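Local coordinates for protein ferredoxin CarAc (Pseudomonas resinovorans, PDB 7BUH) that carries electrons from the reductase CarAd to the terminal oxygenase CarAa of carbazole 1,9a-dioxygenase, using a Rieske-type [2Fe-2S] cluster, at residues L30-V35 against V100-E105; Q38-E43 against F72-G77; T45-I50 against V86-F91. All coordinates share one frame; numbering follows the deposited sequence. Where two conformers were deposited one is given.

Contact 1 (L30-V35 against V100-E105); sequences LAVYRV and VYVAGE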
# COMPACT_ATOMS: atom_id res chain seq x y z
N LEU A 30 -2.35 0.85 -5.45
CA LEU A 30 -2.01 0.79 -4.00
C LEU A 30 -2.26 -0.63 -3.48
O LEU A 30 -3.06 -1.39 -4.05
CB LEU A 30 -2.85 1.81 -3.24
CG LEU A 30 -2.83 3.23 -3.82
CD1 LEU A 30 -3.77 4.15 -3.06
CD2 LEU A 30 -1.42 3.79 -3.85
N ALA A 31 -1.56 -0.96 -2.40
CA ALA A 31 -1.81 -2.18 -1.61
C ALA A 31 -2.30 -1.73 -0.24
O ALA A 31 -1.69 -0.82 0.34
CB ALA A 31 -0.55 -3.00 -1.52
N VAL A 32 -3.39 -2.31 0.23
CA VAL A 32 -3.91 -2.06 1.60
C VAL A 32 -3.71 -3.33 2.42
O VAL A 32 -4.11 -4.43 1.96
CB VAL A 32 -5.39 -1.66 1.54
CG1 VAL A 32 -5.95 -1.47 2.92
CG2 VAL A 32 -5.54 -0.40 0.72
N TYR A 33 -3.09 -3.21 3.58
CA TYR A 33 -2.68 -4.36 4.42
C TYR A 33 -3.45 -4.31 5.72
O TYR A 33 -3.58 -3.21 6.26
CB TYR A 33 -1.19 -4.29 4.76
CG TYR A 33 -0.28 -3.98 3.61
CD1 TYR A 33 0.04 -2.69 3.26
CD2 TYR A 33 0.32 -5.00 2.89
CE1 TYR A 33 0.91 -2.39 2.22
CE2 TYR A 33 1.19 -4.72 1.86
CZ TYR A 33 1.48 -3.42 1.51
OH TYR A 33 2.38 -3.20 0.50
N ARG A 34 -4.00 -5.45 6.17
CA ARG A 34 -4.55 -5.58 7.53
C ARG A 34 -3.50 -6.34 8.33
O ARG A 34 -3.23 -7.52 8.02
CB ARG A 34 -5.89 -6.31 7.56
CG ARG A 34 -6.45 -6.34 8.98
CD ARG A 34 -7.80 -7.02 9.12
NE ARG A 34 -8.22 -6.99 10.51
CZ ARG A 34 -9.49 -6.91 10.93
NH1 ARG A 34 -10.48 -6.76 10.08
NH2 ARG A 34 -9.74 -6.89 12.24
N VAL A 35 -2.87 -5.64 9.27
CA VAL A 35 -1.87 -6.24 10.19
C VAL A 35 -2.56 -6.32 11.54
O VAL A 35 -2.78 -5.24 12.14
CB VAL A 35 -0.57 -5.42 10.19
CG1 VAL A 35 0.44 -5.99 11.17
CG2 VAL A 35 -0.01 -5.35 8.77
N VAL A 100 -13.23 0.33 4.89
CA VAL A 100 -11.80 0.74 4.75
C VAL A 100 -11.69 1.72 3.58
O VAL A 100 -12.17 1.40 2.46
CB VAL A 100 -10.91 -0.50 4.51
CG1 VAL A 100 -9.48 -0.06 4.31
CG2 VAL A 100 -11.07 -1.48 5.67
N TYR A 101 -11.09 2.86 3.84
CA TYR A 101 -10.76 3.87 2.81
C TYR A 101 -9.28 4.14 2.82
O TYR A 101 -8.68 4.34 3.90
CB TYR A 101 -11.50 5.18 3.08
CG TYR A 101 -12.99 5.09 2.92
CD1 TYR A 101 -13.76 4.51 3.91
CD2 TYR A 101 -13.64 5.64 1.83
CE1 TYR A 101 -15.14 4.41 3.80
CE2 TYR A 101 -15.02 5.55 1.70
CZ TYR A 101 -15.78 4.95 2.70
OH TYR A 101 -17.15 4.86 2.65
N VAL A 102 -8.71 4.24 1.63
CA VAL A 102 -7.30 4.67 1.49
C VAL A 102 -7.25 6.05 0.85
O VAL A 102 -7.98 6.30 -0.10
CB VAL A 102 -6.45 3.59 0.78
CG1 VAL A 102 -6.91 3.27 -0.63
CG2 VAL A 102 -5.00 4.01 0.77
N ALA A 103 -6.42 6.93 1.37
CA ALA A 103 -6.21 8.27 0.82
C ALA A 103 -5.73 8.12 -0.62
O ALA A 103 -5.00 7.11 -0.95
CB ALA A 103 -5.27 9.06 1.66
N GLY A 104 -6.24 8.98 -1.49
CA GLY A 104 -5.92 8.98 -2.92
C GLY A 104 -4.63 9.73 -3.12
O GLY A 104 -4.16 9.70 -4.27
N GLU A 105 -4.14 10.36 -2.03
CA GLU A 105 -2.89 11.18 -1.96
C GLU A 105 -2.54 11.66 -3.37
O GLU A 105 -1.32 11.69 -3.71
CB GLU A 105 -1.79 10.41 -1.19
CG GLU A 105 -0.34 10.68 -1.62
CD GLU A 105 0.77 10.08 -0.76
OE1 GLU A 105 1.73 9.52 -1.32
OE2 GLU A 105 0.69 10.21 0.47
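Inside the curved antiparallel sheet of the Rieske fold, Leu30 and Val32 of strand 27-35 meet Val100 and Val102 of strand 99-103 by their side chains. The two strands are not neighbours in the sheet: strands 38-43 and 90-96 lie between them. The axes of the short segments still approach to 9.1 Å, with 136° between their directions, a separation bridged by side chains rather than by backbone pairing. Val32 and Val102 each meet two partners. Val32 CG1, anti to the backbone N (chi1 177°), lies 4.0 Å from CG1 of Val100, while Val32 CG2 rests 4.1 Å from CB of Val102; each methyl thus goes to a different valine. In both pairs the side chains slide past each other in opposite directions. Leu30 meets the same Val102 at an oblique angle, its CD1 being 4.0 Å from Val102 CG2; the same methyl also lies 3.8 Å from the carbonyl oxygen Ala103 O. Every separation is an ordinary van der Waals distance, and all five residues are buried. Phe91 of strand 90-96 adds to the surroundings of Leu30, and Leu6 and Val8 of strand 5-10 to those of Val102. Such aliphatic contact between non-adjacent strands across a curved antiparallel sheet is consistent with the barrel-like core of a Rieske domain.

Contact 2 (Q38-E43 against F72-G77); sequences QFYATE and FNVCTG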
# COMPACT_ATOMS: atom_id res chain seq x y z
N GLN A 38 -5.08 -3.43 12.55
CA GLN A 38 -4.70 -2.11 12.03
C GLN A 38 -4.53 -2.24 10.52
O GLN A 38 -4.28 -3.35 10.02
CB GLN A 38 -3.43 -1.55 12.69
CG GLN A 38 -3.56 -1.38 14.19
CD GLN A 38 -2.22 -1.09 14.84
OE1 GLN A 38 -1.17 -1.16 14.21
NE2 GLN A 38 -2.26 -0.74 16.12
N PHE A 39 -4.75 -1.14 9.84
CA PHE A 39 -4.71 -1.03 8.36
C PHE A 39 -3.63 -0.05 7.95
O PHE A 39 -3.53 1.03 8.56
CB PHE A 39 -6.08 -0.60 7.83
CG PHE A 39 -7.16 -1.62 8.06
CD1 PHE A 39 -7.89 -1.62 9.25
CD2 PHE A 39 -7.42 -2.59 7.10
CE1 PHE A 39 -8.89 -2.57 9.45
CE2 PHE A 39 -8.43 -3.52 7.30
CZ PHE A 39 -9.13 -3.52 8.49
N TYR A 40 -2.87 -0.40 6.90
CA TYR A 40 -1.78 0.43 6.33
C TYR A 40 -1.90 0.33 4.81
O TYR A 40 -2.56 -0.60 4.29
CB TYR A 40 -0.41 -0.04 6.84
CG TYR A 40 -0.31 0.09 8.33
CD1 TYR A 40 -0.09 1.34 8.91
CD2 TYR A 40 -0.59 -0.98 9.16
CE1 TYR A 40 -0.07 1.49 10.30
CE2 TYR A 40 -0.55 -0.84 10.54
CZ TYR A 40 -0.30 0.40 11.11
OH TYR A 40 -0.32 0.56 12.46
N ALA A 41 -1.30 1.27 4.11
CA ALA A 41 -1.31 1.26 2.64
C ALA A 41 0.02 1.78 2.11
O ALA A 41 0.58 2.72 2.69
CB ALA A 41 -2.45 2.08 2.10
N THR A 42 0.47 1.19 1.02
CA THR A 42 1.63 1.69 0.26
C THR A 42 1.28 1.68 -1.22
O THR A 42 0.24 1.14 -1.58
CB THR A 42 2.86 0.80 0.52
OG1 THR A 42 2.65 -0.52 0.02
CG2 THR A 42 3.24 0.70 1.98
N GLU A 43 2.19 2.16 -2.07
CA GLU A 43 2.23 1.76 -3.48
C GLU A 43 2.21 0.23 -3.53
O GLU A 43 2.85 -0.44 -2.67
CB GLU A 43 3.49 2.29 -4.17
CG GLU A 43 3.46 3.78 -4.36
CD GLU A 43 4.82 4.48 -4.45
OE1 GLU A 43 5.93 3.82 -4.35
OE2 GLU A 43 4.76 5.73 -4.61
N PHE A 72 9.41 -4.76 2.64
CA PHE A 72 9.19 -3.38 3.12
C PHE A 72 8.41 -3.44 4.41
O PHE A 72 7.53 -4.31 4.53
CB PHE A 72 8.38 -2.55 2.12
CG PHE A 72 9.05 -2.41 0.79
CD1 PHE A 72 9.92 -1.35 0.53
CD2 PHE A 72 8.80 -3.33 -0.22
CE1 PHE A 72 10.50 -1.21 -0.72
CE2 PHE A 72 9.40 -3.20 -1.46
CZ PHE A 72 10.25 -2.14 -1.70
N ASN A 73 8.67 -2.50 5.31
CA ASN A 73 7.78 -2.26 6.47
C ASN A 73 6.52 -1.57 5.93
O ASN A 73 6.69 -0.54 5.28
CB ASN A 73 8.47 -1.42 7.54
CG ASN A 73 7.60 -1.30 8.78
OD1 ASN A 73 6.60 -0.60 8.77
ND2 ASN A 73 8.00 -1.95 9.85
N VAL A 74 5.32 -2.12 6.13
CA VAL A 74 4.07 -1.54 5.55
C VAL A 74 3.66 -0.22 6.22
O VAL A 74 2.91 0.58 5.60
CB VAL A 74 2.91 -2.56 5.54
CG1 VAL A 74 3.26 -3.81 4.73
CG2 VAL A 74 2.47 -2.94 6.93
N CYS A 75 4.11 0.01 7.45
CA CYS A 75 3.82 1.23 8.26
C CYS A 75 4.66 2.41 7.76
O CYS A 75 4.16 3.55 7.71
CB CYS A 75 4.16 0.95 9.72
SG CYS A 75 3.29 -0.46 10.44
N THR A 76 5.94 2.17 7.45
CA THR A 76 6.90 3.24 7.09
C THR A 76 7.17 3.31 5.59
O THR A 76 7.69 4.36 5.15
CB THR A 76 8.23 3.05 7.84
OG1 THR A 76 8.85 1.85 7.37
CG2 THR A 76 8.05 3.02 9.34
N GLY A 77 6.93 2.21 4.87
CA GLY A 77 7.30 2.03 3.47
C GLY A 77 8.78 1.77 3.30
O GLY A 77 9.22 1.69 2.17
O HOH W 1 1.76 2.80 5.42
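Asn73 OD1 is gripped by two backbone N-H groups, and the turn it fixes carries Cys75 to the ring of Tyr40. Cys75 N donates to Asn73 OD1 at 2.9 Å, which makes an Asx turn, and Thr76 N donates to the same Asn73 OD1 at 3.1 Å. The two donors come from opposite faces of the amide plane, each tilted from it by about 26°. The turn is closed further by the backbone bond from Gly77 N to Asn73 O.

Across the contact, Cys75 SG stands 3.7 Å above the centroid of the Tyr40 ring, only 10° off the ring normal: a sulfur-aromatic contact squarely over one face. With SG anti to the carbonyl carbon of Cys75 (chi1 -58°), the sulfur is set over the ring. At the ring's hydroxyl edge, Tyr40 OH donates to Gln38 OE1 at 2.6 Å; this oxygen lies in the plane of the ring, although the hydroxyl stands well above the plane of the amide. The base of the side chain packs as well, with Tyr40 CB 4.1 Å from Val74 CG2. Val74 O also lies 3.6 Å from Thr42 CG2. Water 1 lies between the strand and the turn, 3.0 Å from Ala41 O; its closer approach to Val74 O is too short to be relied on.

Thr42 OG1 donates to Glu43 O at 2.7 Å and is also hydrogen-bonded to Tyr33 OH. Strand 38-43 lies between strands 27-35 and 90-96 of the large sheet, and its Tyr40 and Thr42 meet the turn that joins strands 71-73 and 79-81 of the small cluster-binding sheet.

Contact 3 (T45-I50 against V86-F91); sequences TCTHGI and VPLGVF. With FES (Fe2/s2 (inorganic) cluster), chain B.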
# COMPACT_ATOMS: atom_id res chain seq x y z
N THR A 45 3.35 -1.44 -6.22
CA THR A 45 4.44 -1.86 -7.13
C THR A 45 5.75 -1.87 -6.36
O THR A 45 6.14 -0.84 -5.87
CB THR A 45 4.49 -0.98 -8.38
OG1 THR A 45 3.18 -0.96 -8.95
CG2 THR A 45 5.51 -1.51 -9.37
N CYS A 46 6.39 -3.03 -6.26
CA CYS A 46 7.74 -3.16 -5.67
C CYS A 46 8.69 -2.22 -6.42
O CYS A 46 8.74 -2.27 -7.68
CB CYS A 46 8.24 -4.59 -5.77
SG CYS A 46 9.78 -4.79 -4.87
N THR A 47 9.43 -1.41 -5.68
CA THR A 47 10.35 -0.41 -6.28
C THR A 47 11.52 -1.09 -6.97
O THR A 47 12.14 -0.45 -7.83
CB THR A 47 10.82 0.62 -5.26
OG1 THR A 47 11.47 -0.10 -4.21
CG2 THR A 47 9.67 1.47 -4.78
N HIS A 48 11.82 -2.33 -6.60
CA HIS A 48 12.99 -3.08 -7.11
C HIS A 48 12.74 -3.57 -8.55
O HIS A 48 13.45 -3.15 -9.45
CB HIS A 48 13.36 -4.21 -6.16
CG HIS A 48 14.49 -5.01 -6.68
ND1 HIS A 48 14.29 -6.30 -7.12
CD2 HIS A 48 15.80 -4.71 -6.86
CE1 HIS A 48 15.46 -6.80 -7.51
NE2 HIS A 48 16.39 -5.83 -7.40
N GLY A 49 11.82 -4.50 -8.75
CA GLY A 49 11.63 -5.15 -10.06
C GLY A 49 10.17 -5.29 -10.48
O GLY A 49 9.87 -6.27 -11.23
N ILE A 50 9.28 -4.40 -10.00
CA ILE A 50 7.97 -4.11 -10.64
C ILE A 50 6.91 -5.17 -10.30
O ILE A 50 5.85 -5.19 -10.96
CB ILE A 50 8.16 -3.99 -12.16
CG1 ILE A 50 9.20 -2.93 -12.52
CG2 ILE A 50 6.85 -3.74 -12.86
CD1 ILE A 50 8.89 -1.55 -11.99
N VAL A 86 14.78 1.30 -2.48
CA VAL A 86 13.97 2.52 -2.68
C VAL A 86 12.68 2.41 -1.87
O VAL A 86 11.91 1.48 -2.10
CB VAL A 86 13.66 2.78 -4.16
CG1 VAL A 86 12.76 3.99 -4.29
CG2 VAL A 86 14.93 2.92 -4.99
N PRO A 87 12.42 3.32 -0.90
CA PRO A 87 11.19 3.26 -0.11
C PRO A 87 9.91 3.44 -0.95
O PRO A 87 9.93 4.07 -2.01
CB PRO A 87 11.30 4.43 0.88
CG PRO A 87 12.77 4.81 0.87
CD PRO A 87 13.25 4.48 -0.53
N LEU A 88 8.84 2.78 -0.49
CA LEU A 88 7.47 2.92 -1.01
C LEU A 88 6.88 4.23 -0.49
O LEU A 88 7.10 4.57 0.68
CB LEU A 88 6.59 1.75 -0.57
CG LEU A 88 7.02 0.37 -1.01
CD1 LEU A 88 6.31 -0.72 -0.20
CD2 LEU A 88 6.81 0.18 -2.51
N GLY A 89 6.04 4.83 -1.33
CA GLY A 89 5.06 5.83 -0.92
C GLY A 89 4.13 5.23 0.10
O GLY A 89 3.71 4.08 -0.07
N VAL A 90 3.81 5.99 1.13
CA VAL A 90 2.82 5.53 2.15
C VAL A 90 1.54 6.35 1.99
O VAL A 90 1.61 7.58 1.67
CB VAL A 90 3.39 5.59 3.58
CG1 VAL A 90 4.60 4.67 3.72
CG2 VAL A 90 3.71 7.00 4.01
N PHE A 91 0.40 5.70 2.20
CA PHE A 91 -0.94 6.35 2.09
C PHE A 91 -1.69 6.11 3.39
O PHE A 91 -1.74 4.98 3.84
CB PHE A 91 -1.71 5.83 0.88
CG PHE A 91 -1.03 6.12 -0.43
CD1 PHE A 91 0.16 5.48 -0.78
CD2 PHE A 91 -1.52 7.10 -1.28
CE1 PHE A 91 0.81 5.78 -1.96
CE2 PHE A 91 -0.86 7.41 -2.46
CZ PHE A 91 0.30 6.74 -2.81
FE1 FES B . 12.56 -7.51 -6.78
FE2 FES B . 10.30 -6.95 -5.46
S1 FES B . 10.54 -7.05 -7.66
S2 FES B . 12.24 -7.65 -4.60
O HOH W 2 14.11 -0.86 -4.37
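Thr47, which rests against Val86, sits in sequence between two ligands of the [2Fe-2S] cluster. Cys46 SG binds FE2 at 2.3 Å and His48 ND1 binds FE1 at 2.1 Å; Cys65 is the second cysteine on FE2 and His68 the second histidine on FE1. Both side chains leave the backbone with the ligand-bearing branch anti to N, which for Cys46 (chi1 -173°) places SG directly. Gly49 N comes within 3.1 Å of the bridging sulfide S1. The loop is also tied internally by the backbone bond from Ile50 N to Cys46 O, and His48 N makes a weak N-H...S hydrogen bond to the ligand sulfur Cys46 SG.

The next shell is the junction with segment 86-91. Thr47 OG1 donates to Val86 O at 2.7 Å, tilted just 16° from the carbonyl plane. Water 2 reinforces this link: it donates to Thr47 OG1 and accepts from Val86 N, so that one hydroxyl reaches both polar backbone atoms of Val86. Thr47 CG2 lies 3.9 Å from Leu88 CD2 and also against the carbonyl oxygens of Val86 and Pro87, and the same Leu88 methyl lies 3.6 Å from Thr45 O. Behind them, Phe72 touches Cys46, Thr47 and Leu88.

Two cysteines on one iron (FE2) and two histidines on the other (FE1) is the defining Rieske ligation. As in other Rieske proteins, the electron of the reduced cluster probably resides mainly on the histidine-bound iron, here FE1; with His48 exposed at the surface, this is consistent with electron exchange with partner proteins through the histidine side of the cluster.

Overall arrangement
Contacts 1 and 2 are buried, with centres 8 Å apart, whereas contact 3 lies at the surface beside the cluster. Their chemistry follows that gradient: contact 1 is essentially aliphatic, contact 2 mixes a sulfur-aromatic contact with polar turn bonds, and contact 3 combines metal ligation, a side-chain hydrogen bond and a bridging water. All three reach the same large sheet. Strands 27-35 and 38-43 are neighbours in it, joining contacts 1 and 2, while the backbone pair Ala41 O and Phe91 N joins contacts 2 and 3. Along the chain, contacts 2 and 3 alternate their segments, and both are nested within the loop closed by contact 1.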